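Local coordinates for protein structure-specific endonuclease subunit slx1 (Schizosaccharomyces pombe, PDB 4ZDT) that makes single-strand cuts in branched DNA close to its junctions with single-stranded DNA, as the catalytic subunit of the slx1-slx4 endonuclease of DNA repair and recombination, at residues E65-S68 and T69-T72. Sequence-based numbering, arbitrary orientation.
Sequences EFLS and TVFT
T69 follows directly on S68 at a bend in the chain, and its methyl CG2 lies 3.7 Å from S68 OG. The backbone N of T69 donates to a water 3.1 Å away that is also hydrogen-bonded to F66 O, so the water links F66 O and T69 N. S68 OG itself has a weak hydrogen bond to N21.

V70 closes the bend. Its N donates to L67 O over 3.2 Å, fairly straight at the hydrogen (157°). The donor comes in from above the carbonyl plane, 65° out of it, and the N-H therefore does not use a lone pair. The two side chains then run side by side, with V70 CG2 packed 4.1 Å from L67 CD2. Both also meet slx4: L67 rests on L29 of the slx4 chain and V70 on T30 of that chain, while L67 additionally touches L33 of helix 33-40.

With F71 the contact passes to an aromatic ring. A chi1 of -55° sets the ring beside its own backbone N and turns it back toward L67, where CE2 lies 4.1 Å from L67 CB and reaches CD1 as well; V70 CG1 sits over one ring face, toward the rim. Its own N donates to a second water, 2.8 Å away, which donates to L67 O at 3.1 Å and weakly to S68 O. L67 O thus accepts from both V70 N and this water.

T72 ends the modelled chain, its OG1 3.3 Å from S68 O.

The L67 O to V70 N bond, with S68 and T69 in near-helical backbone conformations at the corners, makes residues 67-70 the type I beta-turn by which the last modelled residues of this RING finger fragment fold back on themselves, with L67 and V70 packed against slx4.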
loop_
_atom_site.group_PDB
_atom_site.type_symbol
_atom_site.label_atom_id
_atom_site.label_comp_id
_atom_site.label_asym_id
_atom_site.label_seq_id
_atom_site.Cartn_x
_atom_site.Cartn_y
_atom_site.Cartn_z
ATOM N N GLU A 65 0.274 13.131 -3.012
ATOM C CA GLU A 65 0.641 13.919 -4.181
ATOM C C GLU A 65 0.787 13.061 -5.437
ATOM O O GLU A 65 0.613 13.553 -6.551
ATOM C CB GLU A 65 1.937 14.690 -3.921
ATOM C CG GLU A 65 1.726 16.086 -3.357
ATOM C CD GLU A 65 1.624 16.095 -1.845
ATOM O OE1 GLU A 65 2.648 15.839 -1.177
ATOM O OE2 GLU A 65 0.519 16.358 -1.323
ATOM N N PHE A 66 1.107 11.781 -5.259
ATOM C CA PHE A 66 1.298 10.892 -6.410
ATOM C C PHE A 66 -0.006 10.296 -6.925
ATOM O O PHE A 66 -0.021 9.581 -7.939
ATOM C CB PHE A 66 2.326 9.806 -6.076
ATOM C CG PHE A 66 3.689 10.353 -5.772
ATOM C CD1 PHE A 66 4.584 10.627 -6.809
ATOM C CD2 PHE A 66 4.093 10.574 -4.447
ATOM C CE1 PHE A 66 5.852 11.124 -6.530
ATOM C CE2 PHE A 66 5.355 11.073 -4.161
ATOM C CZ PHE A 66 6.238 11.353 -5.217
ATOM N N LEU A 67 -1.118 10.653 -6.280
ATOM C CA LEU A 67 -2.405 10.046 -6.610
ATOM C C LEU A 67 -3.333 10.924 -7.454
ATOM O O LEU A 67 -4.551 10.789 -7.338
ATOM C CB LEU A 67 -3.134 9.618 -5.306
ATOM C CG LEU A 67 -2.384 8.715 -4.313
ATOM C CD1 LEU A 67 -3.207 8.412 -3.073
ATOM C CD2 LEU A 67 -1.935 7.413 -4.977
ATOM N N SER A 68 -2.795 11.788 -8.325
ATOM C CA SER A 68 -3.661 12.753 -9.054
ATOM C C SER A 68 -4.673 12.123 -10.003
ATOM O O SER A 68 -5.685 12.737 -10.322
ATOM C CB SER A 68 -2.851 13.817 -9.816
ATOM O OG SER A 68 -2.113 13.218 -10.873
ATOM N N THR A 69 -4.422 10.902 -10.463
ATOM C CA THR A 69 -5.325 10.307 -11.435
ATOM C C THR A 69 -6.167 9.196 -10.832
ATOM O O THR A 69 -7.042 8.648 -11.493
ATOM C CB THR A 69 -4.575 9.787 -12.677
ATOM O OG1 THR A 69 -3.713 8.694 -12.306
ATOM C CG2 THR A 69 -3.728 10.937 -13.325
ATOM N N VAL A 70 -5.911 8.872 -9.568
ATOM C CA VAL A 70 -6.558 7.726 -8.935
ATOM C C VAL A 70 -8.054 7.957 -8.647
ATOM O O VAL A 70 -8.892 7.051 -8.836
ATOM C CB VAL A 70 -5.777 7.340 -7.664
ATOM C CG1 VAL A 70 -6.630 6.523 -6.703
ATOM C CG2 VAL A 70 -4.501 6.608 -8.064
ATOM N N PHE A 71 -8.394 9.161 -8.201
ATOM C CA PHE A 71 -9.761 9.438 -7.753
ATOM C C PHE A 71 -10.674 10.067 -8.810
ATOM O O PHE A 71 -11.892 10.119 -8.620
ATOM C CB PHE A 71 -9.719 10.341 -6.519
ATOM C CG PHE A 71 -8.890 9.793 -5.400
ATOM C CD1 PHE A 71 -9.269 8.618 -4.744
ATOM C CD2 PHE A 71 -7.736 10.456 -4.988
ATOM C CE1 PHE A 71 -8.501 8.104 -3.690
ATOM C CE2 PHE A 71 -6.966 9.956 -3.928
ATOM C CZ PHE A 71 -7.351 8.770 -3.278
ATOM N N THR A 72 -10.094 10.546 -9.906
ATOM C CA THR A 72 -10.851 11.313 -10.913
ATOM C C THR A 72 -10.806 10.646 -12.291
ATOM O O THR A 72 -10.290 9.531 -12.431
ATOM C CB THR A 72 -10.295 12.741 -11.054
ATOM O OG1 THR A 72 -8.876 12.670 -11.225
ATOM C CG2 THR A 72 -10.605 13.585 -9.804
HETATM O O HOH W 1 -2.147 8.938 -9.779
HETATM O O HOH W 2 -7.354 11.792 -8.346
#